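Local structure of putative membrane protein COG4129 (Clostridium difficile, 3KMI) at residues Ser100-Ala105 / Ala155-Cys160; Tyr46-Leu51 / Ser83-Leu88; Thr118-Glu123 / Gln166-Arg171. The protein is of unknown function but may export aromatic acids across the cell membrane, this chain being its helical C-terminal domain. All blocks are in the same frame, centred on the assembly; numbering follows the deposited sequence. Where two conformers were deposited one is given.

Contact 1: Ser100-Ala105 / Ala155-Cys160; sequences STPPQA and AILFLC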
ATOM      1  N   SER A 100      14.999 -14.250  -9.843  1.00 13.02           N
ATOM      2  CA  SER A 100      14.867 -15.710 -10.037  1.00 11.96           C
ATOM      3  C   SER A 100      13.341 -15.957 -10.000  1.00 10.23           C
ATOM      4  O   SER A 100      12.608 -15.112  -9.485  1.00  9.60           O
ATOM      5  CB  SER A 100      15.550 -16.392  -8.847  1.00  9.92           C
ATOM      6  OG  SER A 100      15.628 -17.800  -8.966  1.00 16.26           O
ATOM      7  N   THR A 101      12.867 -17.087 -10.507  1.00  8.76           N
ATOM      8  CA  THR A 101      11.465 -17.459 -10.323  1.00  8.16           C
ATOM      9  C   THR A 101      11.393 -18.796  -9.596  1.00  7.59           C
ATOM     10  O   THR A 101      11.171 -19.824 -10.245  1.00  7.39           O
ATOM     11  CB  THR A 101      10.711 -17.575 -11.671  1.00  8.84           C
ATOM     12  OG1 THR A 101      11.005 -16.434 -12.475  1.00 10.56           O
ATOM     13  CG2 THR A 101       9.186 -17.654 -11.465  1.00  8.31           C
ATOM     14  N   PRO A 102      11.600 -18.811  -8.253  1.00  6.61           N
ATOM     15  CA  PRO A 102      11.523 -20.117  -7.536  1.00  6.34           C
ATOM     16  C   PRO A 102      10.066 -20.683  -7.471  1.00  5.64           C
ATOM     17  O   PRO A 102       9.147 -19.999  -7.875  1.00  5.29           O
ATOM     18  CB  PRO A 102      12.041 -19.765  -6.143  1.00  6.52           C
ATOM     19  CG  PRO A 102      11.698 -18.327  -5.980  1.00  5.91           C
ATOM     20  CD  PRO A 102      11.981 -17.724  -7.334  1.00  6.78           C
ATOM     21  N   PRO A 103       9.870 -21.929  -6.988  1.00  5.62           N
ATOM     22  CA  PRO A 103       8.538 -22.500  -6.974  1.00  5.50           C
ATOM     23  C   PRO A 103       7.516 -21.622  -6.291  1.00  5.52           C
ATOM     24  O   PRO A 103       6.423 -21.507  -6.796  1.00  5.54           O
ATOM     25  CB  PRO A 103       8.735 -23.803  -6.187  1.00  4.89           C
ATOM     26  CG  PRO A 103      10.070 -24.203  -6.555  1.00  6.38           C
ATOM     27  CD  PRO A 103      10.870 -22.936  -6.583  1.00  5.79           C
ATOM     28  N   GLN A 104       7.871 -20.988  -5.175  1.00  5.13           N
ATOM     29  CA  GLN A 104       6.923 -20.098  -4.469  1.00  6.29           C
ATOM     30  C   GLN A 104       6.500 -18.865  -5.291  1.00  5.45           C
ATOM     31  O   GLN A 104       5.383 -18.387  -5.150  1.00  4.22           O
ATOM     32  CB  GLN A 104       7.484 -19.671  -3.112  1.00  7.28           C
ATOM     33  CG  GLN A 104       7.501 -20.766  -2.032  1.00 11.05           C
ATOM     34  CD  GLN A 104       6.121 -21.388  -1.768  1.00 18.52           C
ATOM     35  OE1 GLN A 104       5.967 -22.616  -1.764  1.00 25.09           O
ATOM     36  NE2 GLN A 104       5.120 -20.546  -1.549  1.00 20.06           N
ATOM     37  N   ALA A 105       7.404 -18.372  -6.144  1.00  3.73           N
ATOM     38  CA  ALA A 105       7.079 -17.309  -7.110  1.00  3.09           C
ATOM     39  C   ALA A 105       6.091 -17.803  -8.158  1.00  2.79           C
ATOM     40  O   ALA A 105       5.133 -17.117  -8.479  1.00  2.97           O
ATOM     41  CB  ALA A 105       8.382 -16.760  -7.786  1.00  2.00           C
ATOM     42  N   ALA A 155      11.929 -11.850   0.446  1.00  9.88           N
ATOM     43  CA  ALA A 155      11.332 -10.628   0.949  1.00  9.92           C
ATOM     44  C   ALA A 155      10.477  -9.924  -0.084  1.00  9.01           C
ATOM     45  O   ALA A 155       9.404  -9.442   0.256  1.00  9.75           O
ATOM     46  CB  ALA A 155      12.405  -9.675   1.551  1.00  9.61           C
ATOM     47  N   ILE A 156      10.923  -9.861  -1.339  1.00  9.16           N
ATOM     48  CA  ILE A 156      10.090  -9.263  -2.398  1.00 10.20           C
ATOM     49  C   ILE A 156       8.753  -9.996  -2.525  1.00  9.93           C
ATOM     50  O   ILE A 156       7.696  -9.374  -2.676  1.00 10.99           O
ATOM     51  CB  ILE A 156      10.779  -9.303  -3.784  1.00  9.96           C
ATOM     52  CG1 ILE A 156      11.919  -8.304  -3.833  1.00 13.17           C
ATOM     53  CG2 ILE A 156       9.807  -8.971  -4.880  1.00 11.18           C
ATOM     54  CD1 ILE A 156      12.810  -8.522  -5.061  1.00 16.83           C
ATOM     55  N   LEU A 157       8.803 -11.321  -2.466  1.00  9.89           N
ATOM     56  CA  LEU A 157       7.607 -12.124  -2.626  1.00  9.64           C
ATOM     57  C   LEU A 157       6.687 -11.868  -1.442  1.00  9.77           C
ATOM     58  O   LEU A 157       5.491 -11.825  -1.599  1.00 10.13           O
ATOM     59  CB  LEU A 157       7.962 -13.635  -2.725  1.00  8.87           C
ATOM     60  CG  LEU A 157       8.799 -14.097  -3.926  1.00  9.71           C
ATOM     61  CD1 LEU A 157       9.211 -15.617  -3.877  1.00  9.01           C
ATOM     62  CD2 LEU A 157       8.053 -13.829  -5.230  1.00  6.50           C
ATOM     63  N   PHE A 158       7.242 -11.685  -0.258  0.50  9.77           N
ATOM     64  CA  PHE A 158       6.389 -11.441   0.903  0.50 10.30           C
ATOM     65  C   PHE A 158       5.733 -10.048   0.860  0.50  9.97           C
ATOM     66  O   PHE A 158       4.593  -9.875   1.313  0.50 10.37           O
ATOM     67  CB  PHE A 158       7.160 -11.627   2.212  0.50 10.43           C
ATOM     68  CG  PHE A 158       6.272 -11.835   3.398  0.50 10.60           C
ATOM     69  CD1 PHE A 158       5.747 -13.092   3.673  0.50 10.27           C
ATOM     70  CD2 PHE A 158       5.943 -10.781   4.226  0.50 11.30           C
ATOM     71  CE1 PHE A 158       4.913 -13.292   4.751  0.50 10.94           C
ATOM     72  CE2 PHE A 158       5.112 -10.968   5.316  0.50 12.19           C
ATOM     73  CZ  PHE A 158       4.600 -12.231   5.582  0.50 12.91           C
ATOM     74  N   LEU A 159       6.453  -9.070   0.315  1.00  9.22           N
ATOM     75  CA  LEU A 159       5.892  -7.714   0.137  1.00  9.67           C
ATOM     76  C   LEU A 159       4.740  -7.712  -0.867  1.00  9.24           C
ATOM     77  O   LEU A 159       3.787  -6.903  -0.735  1.00  8.62           O
ATOM     78  CB  LEU A 159       6.969  -6.697  -0.285  1.00  8.38           C
ATOM     79  CG  LEU A 159       8.077  -6.337   0.714  1.00  8.19           C
ATOM     80  CD1 LEU A 159       9.350  -5.960  -0.013  1.00  6.18           C
ATOM     81  CD2 LEU A 159       7.624  -5.264   1.651  1.00  7.02           C
ATOM     82  N   CYS A 160       4.850  -8.585  -1.870  1.00  9.93           N
ATOM     83  CA  CYS A 160       3.722  -8.827  -2.809  1.00  9.92           C
ATOM     84  C   CYS A 160       2.441  -9.284  -2.097  1.00 11.41           C
ATOM     85  O   CYS A 160       1.359  -8.780  -2.389  1.00 11.66           O
ATOM     86  CB  CYS A 160       4.123  -9.816  -3.876  1.00  9.81           C
ATOM     87  SG  CYS A 160       5.277  -9.080  -5.045  1.00 11.21           S
TER

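Contact 2: Tyr46-Leu51 / Ser83-Leu88; sequences YTLNSL and SQRDIL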
ATOM      1  N   TYR A  46      -1.324   2.621 -18.736  1.00 10.84           N
ATOM      2  CA  TYR A  46      -1.723   3.857 -19.364  1.00 12.27           C
ATOM      3  C   TYR A  46      -3.205   3.887 -19.738  1.00 12.02           C
ATOM      4  O   TYR A  46      -3.861   4.881 -19.530  1.00 12.50           O
ATOM      5  CB  TYR A  46      -0.881   4.125 -20.612  1.00 13.11           C
ATOM      6  CG  TYR A  46      -1.246   5.443 -21.233  1.00 19.20           C
ATOM      7  CD1 TYR A  46      -0.974   6.650 -20.565  1.00 23.89           C
ATOM      8  CD2 TYR A  46      -1.910   5.498 -22.464  1.00 25.19           C
ATOM      9  CE1 TYR A  46      -1.309   7.890 -21.149  1.00 26.92           C
ATOM     10  CE2 TYR A  46      -2.257   6.741 -23.048  1.00 27.75           C
ATOM     11  CZ  TYR A  46      -1.946   7.926 -22.380  1.00 27.04           C
ATOM     12  OH  TYR A  46      -2.282   9.144 -22.937  1.00 26.31           O
ATOM     13  N   THR A  47      -3.730   2.804 -20.290  1.00 12.08           N
ATOM     14  CA  THR A  47      -5.149   2.754 -20.663  1.00 12.22           C
ATOM     15  C   THR A  47      -6.036   2.925 -19.412  1.00 11.54           C
ATOM     16  O   THR A  47      -7.036   3.669 -19.403  1.00 12.06           O
ATOM     17  CB  THR A  47      -5.505   1.384 -21.328  1.00 11.25           C
ATOM     18  OG1 THR A  47      -4.694   1.175 -22.485  1.00 11.74           O
ATOM     19  CG2 THR A  47      -7.015   1.278 -21.673  1.00 13.73           C
ATOM     20  N   LEU A  48      -5.683   2.210 -18.362  1.00 11.79           N
ATOM     21  CA  LEU A  48      -6.403   2.304 -17.092  1.00 10.12           C
ATOM     22  C   LEU A  48      -6.300   3.704 -16.504  1.00 10.12           C
ATOM     23  O   LEU A  48      -7.313   4.249 -16.064  1.00 11.07           O
ATOM     24  CB  LEU A  48      -5.894   1.275 -16.099  1.00 10.21           C
ATOM     25  CG  LEU A  48      -6.262   1.487 -14.616  1.00 11.75           C
ATOM     26  CD1 LEU A  48      -7.723   1.153 -14.444  1.00 12.19           C
ATOM     27  CD2 LEU A  48      -5.419   0.578 -13.727  1.00 13.09           C
ATOM     28  N   ASN A  49      -5.098   4.292 -16.480  1.00 10.91           N
ATOM     29  CA  ASN A  49      -4.965   5.659 -15.989  1.00 12.02           C
ATOM     30  C   ASN A  49      -5.821   6.620 -16.829  1.00 13.05           C
ATOM     31  O   ASN A  49      -6.448   7.533 -16.272  1.00 14.56           O
ATOM     32  CB  ASN A  49      -3.494   6.130 -16.001  1.00 12.34           C
ATOM     33  CG  ASN A  49      -2.703   5.618 -14.796  1.00 13.76           C
ATOM     34  OD1 ASN A  49      -3.279   5.271 -13.757  1.00 13.93           O
ATOM     35  ND2 ASN A  49      -1.386   5.606 -14.920  1.00 11.47           N
ATOM     36  N   SER A  50      -5.829   6.430 -18.159  1.00 13.06           N
ATOM     37  CA  SER A  50      -6.590   7.355 -19.033  1.00 13.18           C
ATOM     38  C   SER A  50      -8.116   7.220 -18.778  1.00 12.24           C
ATOM     39  O   SER A  50      -8.857   8.220 -18.804  1.00 11.62           O
ATOM     40  CB  SER A  50      -6.259   7.140 -20.505  1.00 12.99           C
ATOM     41  OG  SER A  50      -4.889   7.348 -20.737  1.00 15.58           O
ATOM     42  N   LEU A  51      -8.578   5.998 -18.536  1.00 11.32           N
ATOM     43  CA  LEU A  51      -9.998   5.767 -18.151  1.00 11.45           C
ATOM     44  C   LEU A  51     -10.383   6.282 -16.772  1.00 11.76           C
ATOM     45  O   LEU A  51     -11.550   6.729 -16.534  1.00 11.56           O
ATOM     46  CB  LEU A  51     -10.364   4.265 -18.227  1.00 12.08           C
ATOM     47  CG  LEU A  51     -11.888   3.995 -18.119  1.00 14.28           C
ATOM     48  CD1 LEU A  51     -12.716   4.778 -19.096  1.00 13.60           C
ATOM     49  CD2 LEU A  51     -12.241   2.501 -18.262  1.00 16.73           C
ATOM     50  N   SER A  83      -6.968   3.462  -5.618  0.50  7.07           N
ATOM     51  CA  SER A  83      -6.246   2.622  -4.638  0.50  7.27           C
ATOM     52  C   SER A  83      -5.725   1.293  -5.235  0.50  8.18           C
ATOM     53  O   SER A  83      -4.606   0.847  -4.926  0.50  8.23           O
ATOM     54  CB  SER A  83      -7.169   2.299  -3.482  0.50  7.15           C
ATOM     55  OG  SER A  83      -7.246   3.379  -2.592  0.50  5.76           O
ATOM     56  N   GLN A  84      -6.545   0.660  -6.070  1.00  8.34           N
ATOM     57  CA  GLN A  84      -6.133  -0.581  -6.778  1.00  8.59           C
ATOM     58  C   GLN A  84      -5.014  -0.264  -7.752  1.00  8.52           C
ATOM     59  O   GLN A  84      -4.088  -1.038  -7.859  1.00  9.12           O
ATOM     60  CB  GLN A  84      -7.283  -1.232  -7.565  1.00  8.56           C
ATOM     61  CG  GLN A  84      -8.487  -1.671  -6.679  1.00  8.32           C
ATOM     62  CD  GLN A  84      -8.097  -2.823  -5.738  1.00 10.81           C
ATOM     63  OE1 GLN A  84      -7.201  -2.680  -4.896  1.00 10.94           O
ATOM     64  NE2 GLN A  84      -8.768  -3.959  -5.877  1.00 11.02           N
ATOM     65  N   ARG A  85      -5.153   0.838  -8.505  1.00  8.26           N
ATOM     66  CA  ARG A  85      -4.124   1.267  -9.469  1.00  9.05           C
ATOM     67  C   ARG A  85      -2.771   1.479  -8.739  1.00  9.36           C
ATOM     68  O   ARG A  85      -1.723   1.033  -9.227  1.00  8.89           O
ATOM     69  CB  ARG A  85      -4.577   2.551 -10.219  1.00  7.72           C
ATOM     70  CG  ARG A  85      -3.599   3.026 -11.336  1.00  8.43           C
ATOM     71  CD  ARG A  85      -2.452   3.946 -10.796  1.00 11.76           C
ATOM     72  NE  ARG A  85      -2.983   4.894  -9.806  1.00  8.98           N
ATOM     73  CZ  ARG A  85      -3.768   5.925 -10.080  1.00  8.48           C
ATOM     74  NH1 ARG A  85      -4.106   6.236 -11.340  1.00  5.73           N
ATOM     75  NH2 ARG A  85      -4.195   6.679  -9.077  1.00 10.01           N
ATOM     76  N   ASP A  86      -2.788   2.205  -7.622  1.00  9.07           N
ATOM     77  CA  ASP A  86      -1.581   2.372  -6.817  1.00 10.10           C
ATOM     78  C   ASP A  86      -0.947   1.021  -6.383  1.00 10.81           C
ATOM     79  O   ASP A  86       0.276   0.873  -6.397  1.00  9.30           O
ATOM     80  CB  ASP A  86      -1.859   3.246  -5.568  1.00 10.18           C
ATOM     81  CG  ASP A  86      -2.119   4.721  -5.919  1.00 11.51           C
ATOM     82  OD1 ASP A  86      -1.980   5.105  -7.100  1.00  7.37           O
ATOM     83  OD2 ASP A  86      -2.521   5.495  -5.027  1.00 11.18           O
ATOM     84  N   ILE A  87      -1.783   0.078  -5.968  1.00 10.49           N
ATOM     85  CA  ILE A  87      -1.296  -1.240  -5.483  1.00 10.68           C
ATOM     86  C   ILE A  87      -0.694  -2.012  -6.663  1.00  9.69           C
ATOM     87  O   ILE A  87       0.323  -2.695  -6.506  1.00 10.04           O
ATOM     88  CB  ILE A  87      -2.432  -2.047  -4.831  1.00 11.09           C
ATOM     89  CG1 ILE A  87      -2.808  -1.472  -3.460  1.00  9.26           C
ATOM     90  CG2 ILE A  87      -2.075  -3.571  -4.666  1.00  9.64           C
ATOM     91  CD1 ILE A  87      -4.176  -1.996  -2.963  1.00 13.82           C
ATOM     92  N   LEU A  88      -1.311  -1.893  -7.831  1.00  8.54           N
ATOM     93  CA  LEU A  88      -0.722  -2.442  -9.067  1.00  9.94           C
ATOM     94  C   LEU A  88       0.673  -1.901  -9.323  1.00  9.98           C
ATOM     95  O   LEU A  88       1.614  -2.671  -9.607  1.00  8.81           O
ATOM     96  CB  LEU A  88      -1.619  -2.186 -10.299  1.00  8.79           C
ATOM     97  CG  LEU A  88      -2.979  -2.922 -10.348  1.00 12.41           C
ATOM     98  CD1 LEU A  88      -3.884  -2.337 -11.473  1.00 10.33           C
ATOM     99  CD2 LEU A  88      -2.766  -4.442 -10.535  1.00 11.31           C
TER

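Contact 3: Thr118-Glu123 / Gln166-Arg171; sequences TEFEAE and QFLVNR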
ATOM      1  N   THR A 118     -11.122 -14.505 -11.671  1.00  8.32           N
ATOM      2  CA  THR A 118     -12.261 -14.957 -10.893  1.00  9.83           C
ATOM      3  C   THR A 118     -13.235 -13.809 -10.659  1.00 10.59           C
ATOM      4  O   THR A 118     -12.877 -12.774 -10.075  1.00 10.56           O
ATOM      5  CB  THR A 118     -11.817 -15.586  -9.525  1.00  9.80           C
ATOM      6  OG1 THR A 118     -10.919 -16.683  -9.761  1.00 11.23           O
ATOM      7  CG2 THR A 118     -13.030 -16.110  -8.733  1.00 11.77           C
ATOM      8  N   GLU A 119     -14.465 -13.986 -11.125  0.50 10.90           N
ATOM      9  CA  GLU A 119     -15.530 -13.022 -10.849  0.50 11.41           C
ATOM     10  C   GLU A 119     -15.886 -13.114  -9.363  0.50 11.30           C
ATOM     11  O   GLU A 119     -16.035 -14.208  -8.835  0.50 10.89           O
ATOM     12  CB  GLU A 119     -16.752 -13.316 -11.721  0.50 11.54           C
ATOM     13  CG  GLU A 119     -16.601 -12.878 -13.173  0.50 12.13           C
ATOM     14  CD  GLU A 119     -16.085 -11.455 -13.302  0.50 14.30           C
ATOM     15  OE1 GLU A 119     -16.793 -10.526 -12.851  0.50 14.75           O
ATOM     16  OE2 GLU A 119     -14.965 -11.268 -13.851  0.50 13.11           O
ATOM     17  N   PHE A 120     -15.989 -11.973  -8.687  1.00 11.76           N
ATOM     18  CA  PHE A 120     -16.250 -11.983  -7.268  1.00 12.58           C
ATOM     19  C   PHE A 120     -17.712 -12.314  -7.052  1.00 13.53           C
ATOM     20  O   PHE A 120     -18.595 -11.683  -7.646  1.00 13.50           O
ATOM     21  CB  PHE A 120     -15.846 -10.660  -6.619  1.00 13.20           C
ATOM     22  CG  PHE A 120     -14.481 -10.690  -5.969  1.00 12.58           C
ATOM     23  CD1 PHE A 120     -13.366 -11.167  -6.659  1.00 11.98           C
ATOM     24  CD2 PHE A 120     -14.322 -10.236  -4.659  1.00 13.55           C
ATOM     25  CE1 PHE A 120     -12.101 -11.185  -6.046  1.00 13.58           C
ATOM     26  CE2 PHE A 120     -13.067 -10.249  -4.048  1.00 14.21           C
ATOM     27  CZ  PHE A 120     -11.956 -10.716  -4.752  1.00 13.75           C
ATOM     28  N   GLU A 121     -17.943 -13.379  -6.291  1.00 14.89           N
ATOM     29  CA  GLU A 121     -19.288 -13.748  -5.819  1.00 16.02           C
ATOM     30  C   GLU A 121     -19.271 -13.653  -4.298  1.00 15.95           C
ATOM     31  O   GLU A 121     -18.265 -13.246  -3.730  1.00 15.95           O
ATOM     32  CB  GLU A 121     -19.681 -15.153  -6.291  1.00 16.48           C
ATOM     33  CG  GLU A 121     -19.527 -15.353  -7.812  1.00 20.47           C
ATOM     34  CD  GLU A 121     -20.312 -16.533  -8.344  1.00 24.72           C
ATOM     35  OE1 GLU A 121     -20.231 -17.631  -7.746  1.00 26.31           O
ATOM     36  OE2 GLU A 121     -21.010 -16.360  -9.371  1.00 27.22           O
ATOM     37  N   ALA A 122     -20.370 -14.024  -3.642  1.00 16.23           N
ATOM     38  CA  ALA A 122     -20.525 -13.809  -2.199  1.00 16.20           C
ATOM     39  C   ALA A 122     -19.282 -14.134  -1.356  1.00 15.79           C
ATOM     40  O   ALA A 122     -18.847 -13.326  -0.538  1.00 16.10           O
ATOM     41  CB  ALA A 122     -21.752 -14.577  -1.666  1.00 16.08           C
ATOM     42  N   GLU A 123     -18.707 -15.311  -1.564  1.00 15.58           N
ATOM     43  CA  GLU A 123     -17.675 -15.812  -0.672  1.00 15.46           C
ATOM     44  C   GLU A 123     -16.264 -15.650  -1.235  1.00 15.02           C
ATOM     45  O   GLU A 123     -15.278 -16.028  -0.591  1.00 15.51           O
ATOM     46  CB  GLU A 123     -17.950 -17.288  -0.352  1.00 16.21           C
ATOM     47  CG  GLU A 123     -17.465 -17.726   1.030  1.00 17.65           C
ATOM     48  CD  GLU A 123     -17.933 -16.795   2.135  1.00 19.17           C
ATOM     49  OE1 GLU A 123     -19.125 -16.409   2.135  1.00 20.92           O
ATOM     50  OE2 GLU A 123     -17.106 -16.448   3.002  1.00 19.01           O
ATOM     51  N   GLN A 166      -4.451  -6.067   0.602  1.00 10.24           N
ATOM     52  CA  GLN A 166      -5.218  -4.831   0.426  1.00  9.69           C
ATOM     53  C   GLN A 166      -5.972  -4.818  -0.897  1.00  9.11           C
ATOM     54  O   GLN A 166      -7.091  -4.367  -0.929  1.00  9.00           O
ATOM     55  CB  GLN A 166      -4.372  -3.577   0.565  1.00 10.25           C
ATOM     56  CG  GLN A 166      -5.308  -2.344   0.737  1.00 13.70           C
ATOM     57  CD  GLN A 166      -6.284  -2.468   1.955  1.00 18.51           C
ATOM     58  OE1 GLN A 166      -5.873  -2.776   3.088  1.00 19.95           O
ATOM     59  NE2 GLN A 166      -7.569  -2.200   1.711  1.00 20.03           N
ATOM     60  N   PHE A 167      -5.370  -5.336  -1.976  1.00  9.59           N
ATOM     61  CA  PHE A 167      -6.096  -5.513  -3.242  1.00  9.02           C
ATOM     62  C   PHE A 167      -7.407  -6.305  -3.087  1.00  9.85           C
ATOM     63  O   PHE A 167      -8.464  -5.917  -3.621  1.00  9.58           O
ATOM     64  CB  PHE A 167      -5.198  -6.207  -4.286  1.00  9.79           C
ATOM     65  CG  PHE A 167      -5.810  -6.258  -5.655  1.00  9.90           C
ATOM     66  CD1 PHE A 167      -5.538  -5.250  -6.576  1.00  9.63           C
ATOM     67  CD2 PHE A 167      -6.697  -7.295  -6.007  1.00  9.12           C
ATOM     68  CE1 PHE A 167      -6.083  -5.268  -7.816  1.00  8.18           C
ATOM     69  CE2 PHE A 167      -7.277  -7.323  -7.242  1.00  8.64           C
ATOM     70  CZ  PHE A 167      -6.965  -6.304  -8.170  1.00  9.01           C
ATOM     71  N   LEU A 168      -7.361  -7.395  -2.331  1.00  8.78           N
ATOM     72  CA  LEU A 168      -8.543  -8.236  -2.163  1.00  9.54           C
ATOM     73  C   LEU A 168      -9.572  -7.567  -1.267  1.00  9.79           C
ATOM     74  O   LEU A 168     -10.763  -7.712  -1.500  1.00  9.98           O
ATOM     75  CB  LEU A 168      -8.187  -9.633  -1.611  1.00  8.52           C
ATOM     76  CG  LEU A 168      -7.423 -10.561  -2.575  1.00  8.33           C
ATOM     77  CD1 LEU A 168      -6.757 -11.744  -1.822  1.00  4.94           C
ATOM     78  CD2 LEU A 168      -8.325 -11.092  -3.738  1.00  6.58           C
ATOM     79  N   VAL A 169      -9.106  -6.806  -0.274  1.00 10.45           N
ATOM     80  CA  VAL A 169     -10.016  -6.075   0.610  1.00 11.06           C
ATOM     81  C   VAL A 169     -10.756  -5.038  -0.216  1.00 10.90           C
ATOM     82  O   VAL A 169     -11.979  -4.843  -0.033  1.00 10.37           O
ATOM     83  CB  VAL A 169      -9.268  -5.421   1.794  1.00 11.56           C
ATOM     84  CG1 VAL A 169     -10.165  -4.405   2.549  1.00 12.16           C
ATOM     85  CG2 VAL A 169      -8.724  -6.506   2.725  1.00  9.72           C
ATOM     86  N   ASN A 170     -10.006  -4.385  -1.101  1.00 10.10           N
ATOM     87  CA  ASN A 170     -10.532  -3.360  -2.006  1.00 11.31           C
ATOM     88  C   ASN A 170     -11.532  -3.940  -3.005  1.00 11.00           C
ATOM     89  O   ASN A 170     -12.579  -3.342  -3.272  1.00 11.81           O
ATOM     90  CB  ASN A 170      -9.399  -2.637  -2.784  1.00 10.57           C
ATOM     91  CG  ASN A 170      -8.657  -1.609  -1.936  1.00 12.11           C
ATOM     92  OD1 ASN A 170      -9.135  -1.201  -0.893  1.00  8.85           O
ATOM     93  ND2 ASN A 170      -7.471  -1.196  -2.384  1.00  8.55           N
ATOM     94  N   ARG A 171     -11.224  -5.103  -3.558  1.00 12.25           N
ATOM     95  CA  ARG A 171     -12.094  -5.683  -4.583  1.00 12.39           C
ATOM     96  C   ARG A 171     -13.413  -6.130  -3.927  1.00 13.98           C
ATOM     97  O   ARG A 171     -14.478  -5.984  -4.514  1.00 13.78           O
ATOM     98  CB  ARG A 171     -11.403  -6.821  -5.333  1.00 13.14           C
ATOM     99  CG  ARG A 171     -12.302  -7.449  -6.434  1.00 11.62           C
ATOM    100  CD  ARG A 171     -11.506  -8.036  -7.547  1.00 11.25           C
ATOM    101  NE  ARG A 171     -10.971  -7.026  -8.456  1.00  9.84           N
ATOM    102  CZ  ARG A 171     -10.396  -7.292  -9.620  1.00  9.46           C
ATOM    103  NH1 ARG A 171     -10.298  -8.557 -10.056  1.00 10.30           N
ATOM    104  NH2 ARG A 171      -9.961  -6.284 -10.391  1.00  7.21           N
TER
HETATM  105  O   HOH W   1     -11.107 -11.007  -9.103  1.00 29.45           O

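Contact 1: Ser100-Ala105 / Ala155-Cys160
Where Ala-105 passes Leu-157, the first turn of helix 103-117 comes up against the side of helix 148-176, their CA atoms 6.9 Å apart. Ser-100 to Pro-102 approach in extended conformation, and Pro-102 takes the N-cap position, from which the chain turns helical at Pro-103. This is the start of one helix packing on the flank of another inside an all-helical bundle, the C-terminal domain of a putative aromatic acid exporter.

A single side chain bridges the gap. Leu-157 reaches across with CG anti to its carbonyl carbon (chi1 -64°), and both of its methyls meet Ala-105. CD2 lies against the methyl of that alanine, with 3.9 Å between Leu-157 CD2 and Ala-105 CB. CD1 is directed to the helix start itself, where it sits 4.0 Å from the backbone N of Ala-105, and it alone also touches the ring of Pro-102, at its CG. The aliphatic base of Gln-104 borders the same methyl, but the rest of the side chain leads away and packs on Leu-135, Ser-138 and Met-139 of helix 124-140. Met-139 and Leu-108 also flank Leu-157, so the leucine is buried among three helices. On another side of helix 148-176, Ala-155, Phe-158 and Leu-159 pack on the second subunit, which places this contact close to the dimer interface.

The first helical turn is lightly tied, by a weak bond of 2.9 Å from Ala-105 N to Pro-102 O, and Thr-101 OG1 hydrogen-bonds the carbonyl oxygen of Ile-32.

Contact 2: Tyr46-Leu51 / Ser83-Leu88
A pair of antiparallel helices, 41-61 and 68-95, consecutive in the chain, meets here through Leu-48 and Asn-49 on one side and Arg-85 and Leu-88 on the other. The short segments run at 158° to each other with their axes 11.4 Å apart, a wide spacing that long side chains span.

Arg-85 reaches toward helix 41-61 with CG anti to the backbone N; bends at chi2 and chi3 then turn the guanidinium along the side of its own helix toward Asp-86. Its NH1 donates to Asn-49 OD1 at 2.7 Å, with an N-H...O angle of 159°. The oxygen lies at the guanidinium edge, in its plane, whereas the nitrogen comes in above the plane of the amide, the two flat groups being turned 56° apart.

Such a pairing of consecutive helices is a helical hairpin, and within this bundle its polar outer edge grades into an apolar inner one. There, one methyl of Leu-48, CD2, is shared: it lies 3.9 Å from Arg-85 CG and 4.0 Å from Leu-88 CD1. Leu-88 also packs on Ile-28 of helix 7-33.

The same bends leave NE pointing at the next residue, and the salt bridge from Arg-85 NE to Asp-86 OD1 measures 2.9 Å. Asp-86 presents the anti side of that oxygen. With Asn-49 at NH1 and Asp-86 at NE, the rotation of the guanidinium is probably restrained, and the neighbouring carboxylate probably offsets its positive charge; Glu-89 adds a long, weak ion pair to NE. Leu-45 and Ile-52 of helix 41-61 also touch Arg-85.

Contact 3: Thr118-Glu123 / Gln166-Arg171
Phe-120, from the loop between helices 103-117 and 124-140, is met by Leu-168 and Arg-171 of helix 148-176. Along that helix, Gln-166 comes first; its NE2 donates to Asn-170 OD1 one turn on (3.2 Å), arriving well above the plane of the acceptor amide. Phe-167 lays its CZ 3.7 Å above one face of the Arg-171 guanidinium. Leu-168 follows, and its CD2 abuts the rim of the phenylalanine ring in the ring plane, 3.8 Å from Phe-120 CZ.

The loop thus lays the phenylalanine ring against the side of helix 148-176 in the all-helical domain, and Leu-128 of helix 124-140 packs on both Phe-120 and Leu-168.

Arg-171 closes the segment. With CG anti to the backbone N (chi1 -180°), its methylenes lie across one face of the ring: CG sits almost exactly over the centre, 3.5 Å from the Phe-120 centroid and 5° off the normal, a CH-pi contact, while CD nears Phe-120 CE1. The bend at chi3 lifts the guanidinium off, leaving its plane 87° from the ring's. Its NH2 hydrogen-bonds Ser-22 OG on helix 7-33, and its NH1 donates to a water at 2.8 Å that lies 2.7 Å from Thr-118 O.

Helix 148-176 serves both contact 1 and contact 3, whose centres lie about 22 Å apart, whereas contact 2 ties helix 41-61 to 68-95. Contact 3 is the buried one; contacts 1 and 2 are each partly buried, and residues of contact 1 pack on the second subunit. Contact 1 is purely apolar, contact 2 pairs two leucines beside an amide-guanidinium bond, and contact 3 sets an arginine's methylenes against a ring, the polar end of that buried arginine being satisfied by Ser-22 and a water. Contacts 2 and 3 touch directly, since Gln-84 probably hydrogen-bonds both Asn-170 and the carbonyl oxygen of Phe-167, joining helix 68-95 to 148-176.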